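Local coordinates for proton-dependent oligopeptide transporter family protein (PDB 6EI3), which probably takes up small peptides across the inner membrane by coupling their movement to that of protons, as in other POT family transporters, at residues S83-E97 / S169-T183. Numbering follows the deposited sequence.
Sequences SLIYCAGHACLALFE and SWAFGIPGILMFIAT. With 78M ((2S)-2,3-dihydroxypropyl(7Z)-pentadec-7-enoate), chain D; 78M ((2S)-2,3-dihydroxypropyl(7Z)-pentadec-7-enoate), chain B.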
loop_
_atom_site.group_PDB
_atom_site.type_symbol
_atom_site.label_atom_id
_atom_site.label_comp_id
_atom_site.label_asym_id
_atom_site.label_seq_id
_atom_site.Cartn_x
_atom_site.Cartn_y
_atom_site.Cartn_z
ATOM N N SER A 83 5.989 16.657 -7.147
ATOM C CA SER A 83 5.137 16.560 -8.344
ATOM C C SER A 83 5.927 16.795 -9.634
ATOM O O SER A 83 5.634 16.160 -10.639
ATOM C CB SER A 83 3.948 17.511 -8.257
ATOM O OG SER A 83 3.099 17.126 -7.188
ATOM N N LEU A 84 6.925 17.681 -9.608
ATOM C CA LEU A 84 7.768 17.950 -10.778
ATOM C C LEU A 84 8.692 16.747 -11.058
ATOM O O LEU A 84 8.927 16.413 -12.216
ATOM C CB LEU A 84 8.599 19.230 -10.581
ATOM C CG LEU A 84 7.860 20.565 -10.656
ATOM C CD1 LEU A 84 8.725 21.683 -10.072
ATOM C CD2 LEU A 84 7.452 20.905 -12.082
ATOM N N ILE A 85 9.208 16.101 -9.995
ATOM C CA ILE A 85 10.037 14.893 -10.120
ATOM C C ILE A 85 9.154 13.797 -10.746
ATOM O O ILE A 85 9.570 13.101 -11.670
ATOM C CB ILE A 85 10.651 14.485 -8.741
ATOM C CG1 ILE A 85 11.779 15.495 -8.333
ATOM C CG2 ILE A 85 11.211 13.055 -8.786
ATOM C CD1 ILE A 85 12.265 15.445 -6.874
ATOM N N TYR A 86 7.908 13.706 -10.254
ATOM C CA TYR A 86 6.862 12.785 -10.660
ATOM C C TYR A 86 6.640 12.939 -12.180
ATOM O O TYR A 86 6.648 11.935 -12.901
ATOM C CB TYR A 86 5.623 13.140 -9.831
ATOM C CG TYR A 86 4.516 12.123 -9.659
ATOM C CD1 TYR A 86 4.335 11.089 -10.581
ATOM C CD2 TYR A 86 3.569 12.268 -8.652
ATOM C CE1 TYR A 86 3.244 10.225 -10.490
ATOM C CE2 TYR A 86 2.458 11.437 -8.575
ATOM C CZ TYR A 86 2.311 10.400 -9.482
ATOM O OH TYR A 86 1.224 9.574 -9.359
ATOM N N CYS A 87 6.493 14.206 -12.660
ATOM C CA CYS A 87 6.350 14.579 -14.072
ATOM C C CYS A 87 7.582 14.117 -14.871
ATOM O O CYS A 87 7.427 13.555 -15.949
ATOM C CB CYS A 87 6.147 16.088 -14.211
ATOM S SG CYS A 87 4.492 16.665 -13.751
ATOM N N ALA A 88 8.795 14.364 -14.343
ATOM C CA ALA A 88 10.066 13.972 -14.967
ATOM C C ALA A 88 10.146 12.444 -15.165
ATOM O O ALA A 88 10.670 11.998 -16.184
ATOM C CB ALA A 88 11.232 14.469 -14.134
ATOM N N GLY A 89 9.570 11.679 -14.222
ATOM C CA GLY A 89 9.490 10.225 -14.294
ATOM C C GLY A 89 8.609 9.772 -15.438
ATOM O O GLY A 89 8.994 8.880 -16.210
ATOM N N HIS A 90 7.428 10.420 -15.576
ATOM C CA HIS A 90 6.493 10.161 -16.676
ATOM C C HIS A 90 7.139 10.484 -18.020
ATOM O O HIS A 90 6.987 9.700 -18.948
ATOM C CB HIS A 90 5.192 10.934 -16.509
ATOM C CG HIS A 90 4.206 10.262 -15.621
ATOM N ND1 HIS A 90 3.535 9.123 -16.022
ATOM C CD2 HIS A 90 3.765 10.622 -14.396
ATOM C CE1 HIS A 90 2.740 8.800 -15.019
ATOM N NE2 HIS A 90 2.845 9.678 -14.015
ATOM N N ALA A 91 7.916 11.580 -18.100
ATOM C CA ALA A 91 8.673 11.989 -19.299
ATOM C C ALA A 91 9.781 10.959 -19.620
ATOM O O ALA A 91 10.118 10.760 -20.786
ATOM C CB ALA A 91 9.303 13.354 -19.079
ATOM N N CYS A 92 10.347 10.306 -18.588
ATOM C CA CYS A 92 11.356 9.282 -18.797
ATOM C C CYS A 92 10.740 8.054 -19.447
ATOM O O CYS A 92 11.356 7.489 -20.354
ATOM C CB CYS A 92 12.082 8.940 -17.507
ATOM S SG CYS A 92 13.328 10.154 -17.019
ATOM N N LEU A 93 9.489 7.700 -19.071
ATOM C CA LEU A 93 8.816 6.567 -19.693
ATOM C C LEU A 93 8.577 6.794 -21.216
ATOM O O LEU A 93 8.457 5.814 -21.956
ATOM C CB LEU A 93 7.528 6.149 -18.971
ATOM C CG LEU A 93 7.541 5.918 -17.447
ATOM C CD1 LEU A 93 6.200 5.445 -16.983
ATOM C CD2 LEU A 93 8.625 4.924 -16.992
ATOM N N ALA A 94 8.590 8.083 -21.673
ATOM C CA ALA A 94 8.435 8.521 -23.075
ATOM C C ALA A 94 9.782 8.561 -23.791
ATOM O O ALA A 94 9.947 7.916 -24.820
ATOM C CB ALA A 94 7.789 9.905 -23.118
ATOM N N LEU A 95 10.743 9.316 -23.242
ATOM C CA LEU A 95 12.102 9.474 -23.759
ATOM C C LEU A 95 12.871 8.140 -23.811
ATOM O O LEU A 95 13.779 8.005 -24.630
ATOM C CB LEU A 95 12.881 10.453 -22.846
ATOM C CG LEU A 95 12.874 11.959 -23.175
ATOM C CD1 LEU A 95 11.480 12.572 -23.041
ATOM C CD2 LEU A 95 13.799 12.716 -22.216
ATOM N N PHE A 96 12.537 7.174 -22.914
ATOM C CA PHE A 96 13.287 5.926 -22.805
ATOM C C PHE A 96 12.453 4.640 -22.810
ATOM O O PHE A 96 12.847 3.646 -22.205
ATOM C CB PHE A 96 14.181 5.984 -21.566
ATOM C CG PHE A 96 15.069 7.205 -21.452
ATOM C CD1 PHE A 96 16.172 7.366 -22.287
ATOM C CD2 PHE A 96 14.827 8.173 -20.485
ATOM C CE1 PHE A 96 16.996 8.494 -22.179
ATOM C CE2 PHE A 96 15.661 9.294 -20.368
ATOM C CZ PHE A 96 16.734 9.452 -21.222
ATOM N N GLU A 97 11.369 4.625 -23.580
ATOM C CA GLU A 97 10.456 3.486 -23.759
ATOM C C GLU A 97 11.190 2.196 -24.184
ATOM O O GLU A 97 10.848 1.107 -23.715
ATOM C CB GLU A 97 9.408 3.893 -24.801
ATOM C CG GLU A 97 8.366 2.860 -25.185
ATOM C CD GLU A 97 7.465 3.382 -26.288
ATOM O OE1 GLU A 97 6.818 4.435 -26.075
ATOM O OE2 GLU A 97 7.435 2.766 -27.378
ATOM N N SER A 169 3.674 4.644 -26.214
ATOM C CA SER A 169 3.823 6.101 -26.213
ATOM C C SER A 169 2.474 6.759 -25.902
ATOM O O SER A 169 2.451 7.806 -25.270
ATOM C CB SER A 169 4.301 6.591 -27.584
ATOM O OG SER A 169 5.693 6.390 -27.758
ATOM N N TRP A 170 1.365 6.165 -26.366
ATOM C CA TRP A 170 0.043 6.716 -26.088
ATOM C C TRP A 170 -0.422 6.298 -24.712
ATOM O O TRP A 170 -0.916 7.135 -23.958
ATOM C CB TRP A 170 -0.981 6.320 -27.164
ATOM C CG TRP A 170 -0.730 7.001 -28.479
ATOM C CD1 TRP A 170 0.072 6.561 -29.488
ATOM C CD2 TRP A 170 -1.224 8.286 -28.890
ATOM N NE1 TRP A 170 0.079 7.471 -30.518
ATOM C CE2 TRP A 170 -0.688 8.552 -30.168
ATOM C CE3 TRP A 170 -2.085 9.233 -28.309
ATOM C CZ2 TRP A 170 -0.988 9.722 -30.882
ATOM C CZ3 TRP A 170 -2.383 10.393 -29.014
ATOM C CH2 TRP A 170 -1.821 10.638 -30.275
ATOM N N ALA A 171 -0.232 5.017 -24.363
ATOM C CA ALA A 171 -0.685 4.481 -23.082
ATOM C C ALA A 171 0.044 5.101 -21.872
ATOM O O ALA A 171 -0.599 5.353 -20.844
ATOM C CB ALA A 171 -0.550 2.982 -23.083
ATOM N N PHE A 172 1.356 5.376 -21.994
ATOM C CA PHE A 172 2.087 6.025 -20.904
ATOM C C PHE A 172 2.006 7.557 -21.081
ATOM O O PHE A 172 2.021 8.287 -20.087
ATOM C CB PHE A 172 3.550 5.523 -20.786
ATOM C CG PHE A 172 3.685 4.074 -20.353
ATOM C CD1 PHE A 172 3.379 3.685 -19.050
ATOM C CD2 PHE A 172 4.098 3.096 -21.252
ATOM C CE1 PHE A 172 3.521 2.351 -18.640
ATOM C CE2 PHE A 172 4.234 1.757 -20.843
ATOM C CZ PHE A 172 3.935 1.393 -19.539
ATOM N N GLY A 173 1.865 8.016 -22.334
ATOM C CA GLY A 173 1.722 9.442 -22.644
ATOM C C GLY A 173 0.506 10.116 -22.029
ATOM O O GLY A 173 0.636 11.220 -21.513
ATOM N N ILE A 174 -0.678 9.457 -22.055
ATOM C CA ILE A 174 -1.920 9.984 -21.457
ATOM C C ILE A 174 -1.730 10.222 -19.927
ATOM O O ILE A 174 -1.873 11.369 -19.518
ATOM C CB ILE A 174 -3.188 9.145 -21.814
ATOM C CG1 ILE A 174 -3.492 9.219 -23.334
ATOM C CG2 ILE A 174 -4.412 9.569 -20.950
ATOM C CD1 ILE A 174 -4.328 8.032 -23.893
ATOM N N PRO A 175 -1.357 9.213 -19.082
ATOM C CA PRO A 175 -1.100 9.501 -17.657
ATOM C C PRO A 175 -0.027 10.579 -17.444
ATOM O O PRO A 175 -0.121 11.344 -16.495
ATOM C CB PRO A 175 -0.635 8.137 -17.087
ATOM C CG PRO A 175 -1.240 7.122 -17.991
ATOM C CD PRO A 175 -1.174 7.769 -19.360
ATOM N N GLY A 176 0.955 10.653 -18.339
ATOM C CA GLY A 176 2.017 11.654 -18.243
ATOM C C GLY A 176 1.469 13.064 -18.393
ATOM O O GLY A 176 1.767 13.937 -17.573
ATOM N N ILE A 177 0.603 13.276 -19.394
ATOM C CA ILE A 177 -0.048 14.590 -19.636
ATOM C C ILE A 177 -0.963 14.988 -18.468
ATOM O O ILE A 177 -0.940 16.134 -18.020
ATOM C CB ILE A 177 -0.767 14.620 -21.019
ATOM C CG1 ILE A 177 0.267 14.596 -22.185
ATOM C CG2 ILE A 177 -1.744 15.805 -21.160
ATOM C CD1 ILE A 177 1.258 15.909 -22.354
ATOM N N LEU A 178 -1.711 14.025 -17.934
ATOM C CA LEU A 178 -2.592 14.249 -16.794
ATOM C C LEU A 178 -1.831 14.661 -15.552
ATOM O O LEU A 178 -2.343 15.471 -14.785
ATOM C CB LEU A 178 -3.478 13.025 -16.523
ATOM C CG LEU A 178 -4.672 12.904 -17.470
ATOM C CD1 LEU A 178 -5.268 11.542 -17.370
ATOM C CD2 LEU A 178 -5.741 13.951 -17.150
ATOM N N MET A 179 -0.613 14.132 -15.366
ATOM C CA MET A 179 0.251 14.475 -14.236
ATOM C C MET A 179 0.789 15.886 -14.435
ATOM O O MET A 179 0.884 16.642 -13.472
ATOM C CB MET A 179 1.403 13.453 -14.089
ATOM C CG MET A 179 2.099 13.515 -12.743
ATOM S SD MET A 179 0.952 13.425 -11.319
ATOM C CE MET A 179 1.630 14.740 -10.305
ATOM N N PHE A 180 1.131 16.252 -15.684
ATOM C CA PHE A 180 1.568 17.612 -15.978
ATOM C C PHE A 180 0.415 18.569 -15.628
ATOM O O PHE A 180 0.637 19.587 -14.978
ATOM C CB PHE A 180 1.994 17.783 -17.455
ATOM C CG PHE A 180 2.117 19.244 -17.831
ATOM C CD1 PHE A 180 3.269 19.962 -17.531
ATOM C CD2 PHE A 180 1.051 19.922 -18.417
ATOM C CE1 PHE A 180 3.366 21.325 -17.850
ATOM C CE2 PHE A 180 1.139 21.291 -18.695
ATOM C CZ PHE A 180 2.297 21.978 -18.416
ATOM N N ILE A 181 -0.818 18.209 -16.037
ATOM C CA ILE A 181 -2.020 19.009 -15.763
ATOM C C ILE A 181 -2.291 19.062 -14.267
ATOM O O ILE A 181 -2.674 20.123 -13.784
ATOM C CB ILE A 181 -3.259 18.494 -16.552
ATOM C CG1 ILE A 181 -3.091 18.746 -18.084
ATOM C CG2 ILE A 181 -4.562 19.139 -16.004
ATOM C CD1 ILE A 181 -4.102 17.974 -18.980
ATOM N N ALA A 182 -2.117 17.921 -13.539
ATOM C CA ALA A 182 -2.311 17.869 -12.084
ATOM C C ALA A 182 -1.388 18.871 -11.389
ATOM O O ALA A 182 -1.837 19.604 -10.503
ATOM C CB ALA A 182 -2.016 16.462 -11.556
ATOM N N THR A 183 -0.098 18.899 -11.807
ATOM C CA THR A 183 0.936 19.787 -11.241
ATOM C C THR A 183 0.618 21.244 -11.575
ATOM O O THR A 183 0.704 22.101 -10.688
ATOM C CB THR A 183 2.344 19.356 -11.724
ATOM O OG1 THR A 183 2.532 17.971 -11.443
ATOM C CG2 THR A 183 3.469 20.165 -11.070
HETATM O O21 78M D . 0.924 6.450 -33.103
HETATM C C20 78M D . 2.062 7.295 -33.169
HETATM C C18 78M D . 3.220 6.734 -32.375
HETATM O O19 78M D . 2.749 5.984 -31.249
HETATM C C17 78M D . 4.185 7.802 -31.909
HETATM O O2 78M D . 3.374 8.743 -31.165
HETATM C C1 78M D . 3.924 9.397 -30.138
HETATM O O1 78M D . 5.009 9.150 -29.676
HETATM C C2 78M D . 3.027 10.502 -29.669
HETATM C C3 78M D . 2.361 10.235 -28.329
HETATM C C4 78M D . 1.463 11.388 -27.936
HETATM C C5 78M D . 0.811 11.293 -26.576
HETATM C C6 78M D . -0.013 12.534 -26.253
HETATM C C7 78M D . -0.735 12.448 -24.945
HETATM C C8 78M D . -1.981 12.814 -24.689
HETATM C C9 78M D . -2.983 13.379 -25.649
HETATM C C10 78M D . -4.242 12.514 -25.753
HETATM C C11 78M D . -5.455 13.052 -25.003
HETATM C C12 78M D . -5.356 13.033 -23.475
HETATM C C13 78M D . -6.571 13.633 -22.777
HETATM C C15 78M D . -5.753 15.043 -20.848
HETATM C C14 78M D . -6.452 13.769 -21.273
HETATM O O21 78M B . 7.107 26.874 -3.178
HETATM C C20 78M B . 8.457 27.176 -3.497
HETATM C C18 78M B . 8.893 26.450 -4.749
HETATM O O19 78M B . 10.323 26.460 -4.838
HETATM C C17 78M B . 8.296 27.052 -5.998
HETATM O O2 78M B . 8.642 26.147 -7.073
HETATM C C1 78M B . 8.068 26.349 -8.264
HETATM O O1 78M B . 7.213 27.173 -8.467
HETATM C C2 78M B . 8.647 25.431 -9.305
HETATM C C3 78M B . 7.944 25.453 -10.662
HETATM C C4 78M B . 6.570 24.793 -10.653
HETATM C C5 78M B . 5.952 24.632 -12.031
HETATM C C6 78M B . 4.461 24.311 -12.006
HETATM C C7 78M B . 3.933 23.772 -13.304
HETATM C C8 78M B . 3.505 24.445 -14.368
HETATM C C9 78M B . 3.447 25.936 -14.576
HETATM C C10 78M B . 2.822 26.326 -15.923
HETATM C C11 78M B . 1.298 26.290 -15.943
HETATM C C12 78M B . 0.684 26.184 -17.332
HETATM C C13 78M B . -0.835 26.346 -17.354
HETATM C C15 78M B . -1.851 24.409 -18.697
HETATM C C14 78M B . -1.516 25.897 -18.645
HETATM O O HOH W 1 3.220 7.134 -17.917
#
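M179 lies across the ring of Y86, its SD 3.7 Å from the ring centroid and only 11° off the normal, a Met-aromatic contact over the face. The chain gets there by leaving with CG anti to its backbone N (chi1 -164°) and then bending at the next two torsions, which brings CE down over the same ring, 3.6 Å from Y86 CD2. As a knob, M179 fills the hole formed by S83, Y86, C87 and H90; its CB also packs 3.7 Å from H90 CD2. The far end of Y86 is held by helix 4-22, where its hydroxyl bonds E14.

One turn along, the H90 imidazole turns a face to P175, while its CG rests 3.7 Å from the CA of G176, where the two backbones come nearest. The H90 CB and ring pack directly on the G176 backbone. A water at the ring edge, in plane, bonds ND1 and donates to F172 O at 2.7 Å. That carbonyl also accepts from G176 N within its own helix, near the kink at P175.

At the M179 end, C87 SG meets T183 OG1 at 3.3 Å. This hydroxyl donates to M179 O, reaching it from the face opposite T183 N, so the carbonyl carries two bonds. At the opposite end L93 CD1 touches the F172 ring obliquely, and past the helix end E97 OE1 accepts from S169 OG at 2.8 Å on the syn side of its carboxylate.

Glyceryl pentadecenoate molecules lie against W170 and L84 at the surface; W170 NE1 donates to a hydroxyl of one. Segments 83-95 and 169-183 run antiparallel at -159°, their axes 9.1 Å apart at closest approach: membrane-helix packing at the lipid-facing side of the Major Facilitator Superfamily fold.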